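Side-chain contacts in RidA family protein (Mycobacterium tuberculosis, PDB 3I7T), which is of unknown function but belongs to the YjgF/YER057c/UK114 (RidA) family and assembles, as its relatives do, into a homotrimer: residues Y19-R24 / E53-Q58; T69-T74 / E84-A89. All coordinates share one frame; numbering follows the deposited sequence.

Both contacts pack a helix on the one mixed sheet of the subunit, and both are buried: all three touching residues of contact 2 are, while in contact 1 A22 and A55 are buried and R21 is partly exposed. Contact 1 joins strand 22-25, near one border of the sheet, to the last turns of helix 41-58; contact 2 joins strand 66-73 to helix 79-90. Their centres lie about 18 Å apart on opposite sides of the chain's centre. The chemistry differs accordingly: 19-24 / 53-58 is a small apolar touch with an arginine beside it, whereas 69-74 / 84-89 combines a polar pair with an isoleucine methyl set obliquely against a histidine that also reaches a neighbouring subunit.

Contact 1: residues Y19-R24 / E53-Q58; sequences YSRAVR and EIALGQ
A22 and A55 make the apolar part of the contact, methyl against methyl, with A22 CB 4.1 Å from A55 CB. Both methyls are directed at the opposite segment, and because neither side chain extends further, the backbones come close: A22 CA and A55 CA are 5.9 Å apart. A22 CB also lies 4.2 Å from A55 O, so the strand methyl rests against the helix backbone as well as its side chain.

The second kind of contact is between an arginine and a methyl group. R21 NH2 approaches A55 CB to 4.0 Å, the methyl lying oblique to the guanidinium plane. The arginine chain does not run out straight: CG lies beside the backbone N (chi1 -76°), and two further bends, at chi2 and chi3, bring NH2 to A55 CB. R21 NH1 bonds the hydroxyl of T34 on strand 28-35, and NH2 too has a hydrogen bond outside the two segments.

No hydrogen bond crosses between the segments. Strand 22-25 is instead held by its sheet neighbours, and R21 and A22 both face V7 in a classic beta bulge, consistent with both side chains pointing toward the same helix. S20 OG, just before the strand, hydrogen-bonds the backbone O of R94 of a second subunit. The chemistry implies close, non-directional packing of helix on sheet, the arginine's polar bonds being made outside the contact while NH2 lies against the A55 methyl.

Contact 2: residues T69-T74 / E84-A89; sequences TRIYVT and EVHAQA
The side chains of T69 and H86 approach from opposite directions and meet at the edge of the imidazole, where T69 OG1 lies near the ring plane, 2.8 Å from H86 NE2, in a hydrogen bond that either group could donate. The position of the hydroxyl is somewhat uncertain. T69 CB is also in the plane of the ring, 3.7 Å from H86 NE2. With CG anti to the backbone N (chi1 -173°), the histidine reaches from the helix to the strand. I71 supplies the apolar touch, its CD1 3.8 Å from H86 CD2 and oblique to the ring.

These elements belong to the beta-alpha-beta unit of strand 66-73, helix 79-90 and strand 99-101, H86 being one of the residues by which the helix packs on the sheet, with V82 and F90. H86 ND1 bonds V17 O of a third subunit, tying the intrachain contact to the trimer interface. If the T69 bond is real as modelled, both ring nitrogens are engaged, which would restrain the ring's rotation.

E84 and Q88 form the solvent side of the helix, exposed and far from the strand segment. V85 and A89 make a separate flank, packed on L49 of helix 41-58.

Contact 1: residues Y19-R24 / E53-Q58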
loop_
_atom_site.group_PDB
_atom_site.type_symbol
_atom_site.label_atom_id
_atom_site.label_comp_id
_atom_site.label_asym_id
_atom_site.label_seq_id
_atom_site.Cartn_x
_atom_site.Cartn_y
_atom_site.Cartn_z
ATOM N N TYR A 19 -15.120 5.494 6.219
ATOM C CA TYR A 19 -14.369 4.302 5.797
ATOM C C TYR A 19 -14.811 3.095 6.643
ATOM O O TYR A 19 -15.416 3.263 7.706
ATOM C CB TYR A 19 -12.848 4.530 5.902
ATOM C CG TYR A 19 -12.252 4.375 7.305
ATOM C CD1 TYR A 19 -11.752 3.145 7.735
ATOM C CD2 TYR A 19 -12.172 5.463 8.187
ATOM C CE1 TYR A 19 -11.206 2.986 9.011
ATOM C CE2 TYR A 19 -11.622 5.323 9.460
ATOM C CZ TYR A 19 -11.139 4.079 9.872
ATOM O OH TYR A 19 -10.588 3.921 11.141
ATOM N N SER A 20 -14.509 1.888 6.162
ATOM C CA SER A 20 -14.858 0.654 6.853
ATOM C C SER A 20 -13.620 -0.013 7.424
ATOM O O SER A 20 -12.516 0.174 6.928
ATOM C CB SER A 20 -15.530 -0.329 5.892
ATOM O OG SER A 20 -16.770 0.151 5.433
ATOM N N ARG A 21 -13.809 -0.809 8.466
ATOM C CA ARG A 21 -12.719 -1.598 9.012
ATOM C C ARG A 21 -12.285 -2.658 7.987
ATOM O O ARG A 21 -11.090 -2.878 7.779
ATOM C CB ARG A 21 -13.158 -2.257 10.325
ATOM C CG ARG A 21 -13.209 -1.309 11.519
ATOM C CD ARG A 21 -11.803 -0.999 12.011
ATOM N NE ARG A 21 -11.034 -2.225 12.154
ATOM C CZ ARG A 21 -9.734 -2.336 11.893
ATOM N NH1 ARG A 21 -9.044 -1.283 11.475
ATOM N NH2 ARG A 21 -9.125 -3.511 12.047
ATOM N N ALA A 22 -13.264 -3.313 7.354
ATOM C CA ALA A 22 -12.990 -4.307 6.320
ATOM C C ALA A 22 -14.067 -4.294 5.241
ATOM O O ALA A 22 -15.237 -4.008 5.520
ATOM C CB ALA A 22 -12.881 -5.683 6.918
ATOM N N VAL A 23 -13.670 -4.616 4.013
ATOM C CA VAL A 23 -14.628 -4.785 2.931
ATOM C C VAL A 23 -14.312 -6.079 2.210
ATOM O O VAL A 23 -13.141 -6.383 1.978
ATOM C CB VAL A 23 -14.585 -3.584 1.950
ATOM C CG1 VAL A 23 -15.565 -3.792 0.778
ATOM C CG2 VAL A 23 -14.927 -2.317 2.697
ATOM N N ARG A 24 -15.357 -6.845 1.888
ATOM C CA ARG A 24 -15.253 -8.080 1.107
ATOM C C ARG A 24 -16.116 -7.986 -0.173
ATOM O O ARG A 24 -17.277 -7.603 -0.099
ATOM C CB ARG A 24 -15.695 -9.291 1.960
ATOM C CG ARG A 24 -15.892 -10.594 1.143
ATOM C CD ARG A 24 -16.299 -11.788 2.011
ATOM N NE ARG A 24 -16.149 -13.070 1.303
ATOM C CZ ARG A 24 -15.913 -14.229 1.911
ATOM N NH1 ARG A 24 -15.798 -14.277 3.238
ATOM N NH2 ARG A 24 -15.775 -15.338 1.200
ATOM N N GLU A 53 -7.820 -9.536 12.953
ATOM C CA GLU A 53 -8.522 -10.811 13.036
ATOM C C GLU A 53 -10.027 -10.619 13.243
ATOM O O GLU A 53 -10.829 -11.245 12.562
ATOM C CB GLU A 53 -7.948 -11.667 14.169
ATOM C CG GLU A 53 -8.492 -13.092 14.171
ATOM C CD GLU A 53 -7.724 -14.046 15.094
ATOM O OE1 GLU A 53 -7.372 -13.656 16.224
ATOM O OE2 GLU A 53 -7.508 -15.210 14.697
ATOM N N ILE A 54 -10.401 -9.747 14.178
ATOM C CA ILE A 54 -11.808 -9.492 14.467
ATOM C C ILE A 54 -12.524 -8.971 13.217
ATOM O O ILE A 54 -13.642 -9.413 12.886
ATOM C CB ILE A 54 -11.965 -8.473 15.618
ATOM C CG1 ILE A 54 -11.429 -9.055 16.930
ATOM C CG2 ILE A 54 -13.431 -8.046 15.778
ATOM C CD1 ILE A 54 -11.444 -8.038 18.081
ATOM N N ALA A 55 -11.887 -8.046 12.510
ATOM C CA ALA A 55 -12.493 -7.474 11.315
ATOM C C ALA A 55 -12.606 -8.543 10.235
ATOM O O ALA A 55 -13.667 -8.732 9.634
ATOM C CB ALA A 55 -11.701 -6.269 10.823
ATOM N N LEU A 56 -11.519 -9.275 10.026
ATOM C CA LEU A 56 -11.528 -10.406 9.106
ATOM C C LEU A 56 -12.657 -11.396 9.381
ATOM O O LEU A 56 -13.383 -11.801 8.461
ATOM C CB LEU A 56 -10.173 -11.133 9.149
ATOM C CG LEU A 56 -9.020 -10.375 8.493
ATOM C CD1 LEU A 56 -7.681 -11.108 8.675
ATOM C CD2 LEU A 56 -9.342 -10.174 7.008
ATOM N N GLY A 57 -12.797 -11.799 10.644
ATOM C CA GLY A 57 -13.775 -12.819 11.025
ATOM C C GLY A 57 -15.183 -12.341 10.741
ATOM O O GLY A 57 -16.048 -13.109 10.303
ATOM N N GLN A 58 -15.425 -11.061 10.970
ATOM C CA GLN A 58 -16.714 -10.493 10.607
ATOM C C GLN A 58 -16.968 -10.392 9.096
ATOM O O GLN A 58 -18.113 -10.249 8.661
ATOM C CB GLN A 58 -16.908 -9.155 11.300
ATOM C CG GLN A 58 -17.093 -9.319 12.803
ATOM C CD GLN A 58 -17.272 -8.000 13.494
ATOM O OE1 GLN A 58 -16.308 -7.400 13.967
ATOM N NE2 GLN A 58 -18.504 -7.519 13.534
#

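Contact 2: residues T69-T74 / E84-A89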
loop_
_atom_site.group_PDB
_atom_site.type_symbol
_atom_site.label_atom_id
_atom_site.label_comp_id
_atom_site.label_asym_id
_atom_site.label_seq_id
_atom_site.Cartn_x
_atom_site.Cartn_y
_atom_site.Cartn_z
ATOM N N THR A 69 0.536 -8.193 4.485
ATOM C CA THR A 69 0.445 -7.171 5.530
ATOM C C THR A 69 1.375 -6.016 5.171
ATOM O O THR A 69 2.306 -6.170 4.371
ATOM C CB THR A 69 0.816 -7.704 6.927
ATOM O OG1 THR A 69 2.129 -8.279 6.877
ATOM C CG2 THR A 69 -0.174 -8.759 7.411
ATOM N N ARG A 70 1.116 -4.848 5.752
ATOM C CA ARG A 70 1.993 -3.701 5.557
ATOM C C ARG A 70 2.040 -3.024 6.894
ATOM O O ARG A 70 0.986 -2.776 7.493
ATOM C CB ARG A 70 1.435 -2.758 4.492
ATOM C CG ARG A 70 2.318 -1.542 4.210
ATOM C CD ARG A 70 1.806 -0.731 2.995
ATOM N NE ARG A 70 1.993 -1.470 1.743
ATOM C CZ ARG A 70 1.017 -2.067 1.063
ATOM N NH1 ARG A 70 1.301 -2.716 -0.051
ATOM N NH2 ARG A 70 -0.238 -2.006 1.479
ATOM N N ILE A 71 3.260 -2.763 7.369
ATOM C CA ILE A 71 3.488 -2.273 8.718
ATOM C C ILE A 71 4.182 -0.914 8.703
ATOM O O ILE A 71 5.273 -0.781 8.161
ATOM C CB ILE A 71 4.367 -3.273 9.515
ATOM C CG1 ILE A 71 3.743 -4.676 9.503
ATOM C CG2 ILE A 71 4.608 -2.774 10.954
ATOM C CD1 ILE A 71 4.647 -5.733 10.065
ATOM N N TYR A 72 3.525 0.088 9.280
ATOM C CA TYR A 72 4.124 1.393 9.515
ATOM C C TYR A 72 4.522 1.513 10.972
ATOM O O TYR A 72 3.693 1.315 11.859
ATOM C CB TYR A 72 3.125 2.507 9.197
ATOM C CG TYR A 72 2.462 2.372 7.850
ATOM C CD1 TYR A 72 3.108 2.794 6.701
ATOM C CD2 TYR A 72 1.192 1.823 7.725
ATOM C CE1 TYR A 72 2.517 2.673 5.449
ATOM C CE2 TYR A 72 0.587 1.697 6.476
ATOM C CZ TYR A 72 1.262 2.126 5.341
ATOM O OH TYR A 72 0.679 2.009 4.088
ATOM N N VAL A 73 5.774 1.882 11.214
ATOM C CA VAL A 73 6.253 2.084 12.567
ATOM C C VAL A 73 6.852 3.475 12.731
ATOM O O VAL A 73 7.340 4.075 11.763
ATOM C CB VAL A 73 7.277 1.019 12.980
ATOM C CG1 VAL A 73 6.603 -0.323 13.125
ATOM C CG2 VAL A 73 8.447 0.965 11.970
ATOM N N THR A 74 6.820 4.001 13.952
ATOM C CA THR A 74 7.421 5.303 14.174
ATOM C C THR A 74 8.912 5.176 14.508
ATOM O O THR A 74 9.650 6.148 14.425
ATOM C CB THR A 74 6.660 6.169 15.226
ATOM O OG1 THR A 74 6.603 5.495 16.495
ATOM C CG2 THR A 74 5.246 6.490 14.730
ATOM N N GLU A 84 8.567 -10.091 15.980
ATOM C CA GLU A 84 8.289 -11.236 16.839
ATOM C C GLU A 84 6.799 -11.516 16.943
ATOM O O GLU A 84 6.367 -12.666 16.897
ATOM C CB GLU A 84 8.848 -11.007 18.239
ATOM C CG GLU A 84 10.340 -11.204 18.343
ATOM C CD GLU A 84 10.876 -10.798 19.698
ATOM O OE1 GLU A 84 10.196 -11.066 20.717
ATOM O OE2 GLU A 84 11.981 -10.211 19.741
ATOM N N VAL A 85 6.017 -10.455 17.124
ATOM C CA VAL A 85 4.571 -10.576 17.202
ATOM C C VAL A 85 3.950 -10.992 15.852
ATOM O O VAL A 85 3.024 -11.801 15.807
ATOM C CB VAL A 85 3.936 -9.254 17.710
ATOM C CG1 VAL A 85 2.428 -9.343 17.694
ATOM C CG2 VAL A 85 4.452 -8.894 19.098
ATOM N N HIS A 86 4.454 -10.426 14.755
ATOM C CA HIS A 86 3.967 -10.754 13.419
ATOM C C HIS A 86 4.269 -12.228 13.146
ATOM O O HIS A 86 3.453 -12.956 12.554
ATOM C CB HIS A 86 4.661 -9.841 12.381
ATOM C CG HIS A 86 4.116 -9.962 10.986
ATOM N ND1 HIS A 86 4.536 -10.936 10.101
ATOM C CD2 HIS A 86 3.198 -9.220 10.319
ATOM C CE1 HIS A 86 3.897 -10.794 8.953
ATOM N NE2 HIS A 86 3.069 -9.766 9.063
ATOM N N ALA A 87 5.436 -12.666 13.620
ATOM C CA ALA A 87 5.911 -14.034 13.428
ATOM C C ALA A 87 5.071 -15.028 14.221
ATOM O O ALA A 87 4.737 -16.095 13.716
ATOM C CB ALA A 87 7.373 -14.155 13.815
ATOM N N GLN A 88 4.734 -14.675 15.460
ATOM C CA GLN A 88 3.869 -15.520 16.274
ATOM C C GLN A 88 2.482 -15.640 15.625
ATOM O O GLN A 88 1.846 -16.688 15.701
ATOM C CB GLN A 88 3.794 -15.007 17.725
ATOM C CG GLN A 88 3.545 -16.104 18.796
ATOM C CD GLN A 88 4.817 -16.852 19.251
ATOM O OE1 GLN A 88 5.767 -17.035 18.481
ATOM N NE2 GLN A 88 4.824 -17.299 20.509
ATOM N N ALA A 89 2.032 -14.580 14.954
ATOM C CA ALA A 89 0.751 -14.618 14.249
ATOM C C ALA A 89 0.857 -15.324 12.881
ATOM O O ALA A 89 -0.051 -16.057 12.478
ATOM C CB ALA A 89 0.180 -13.199 14.093
#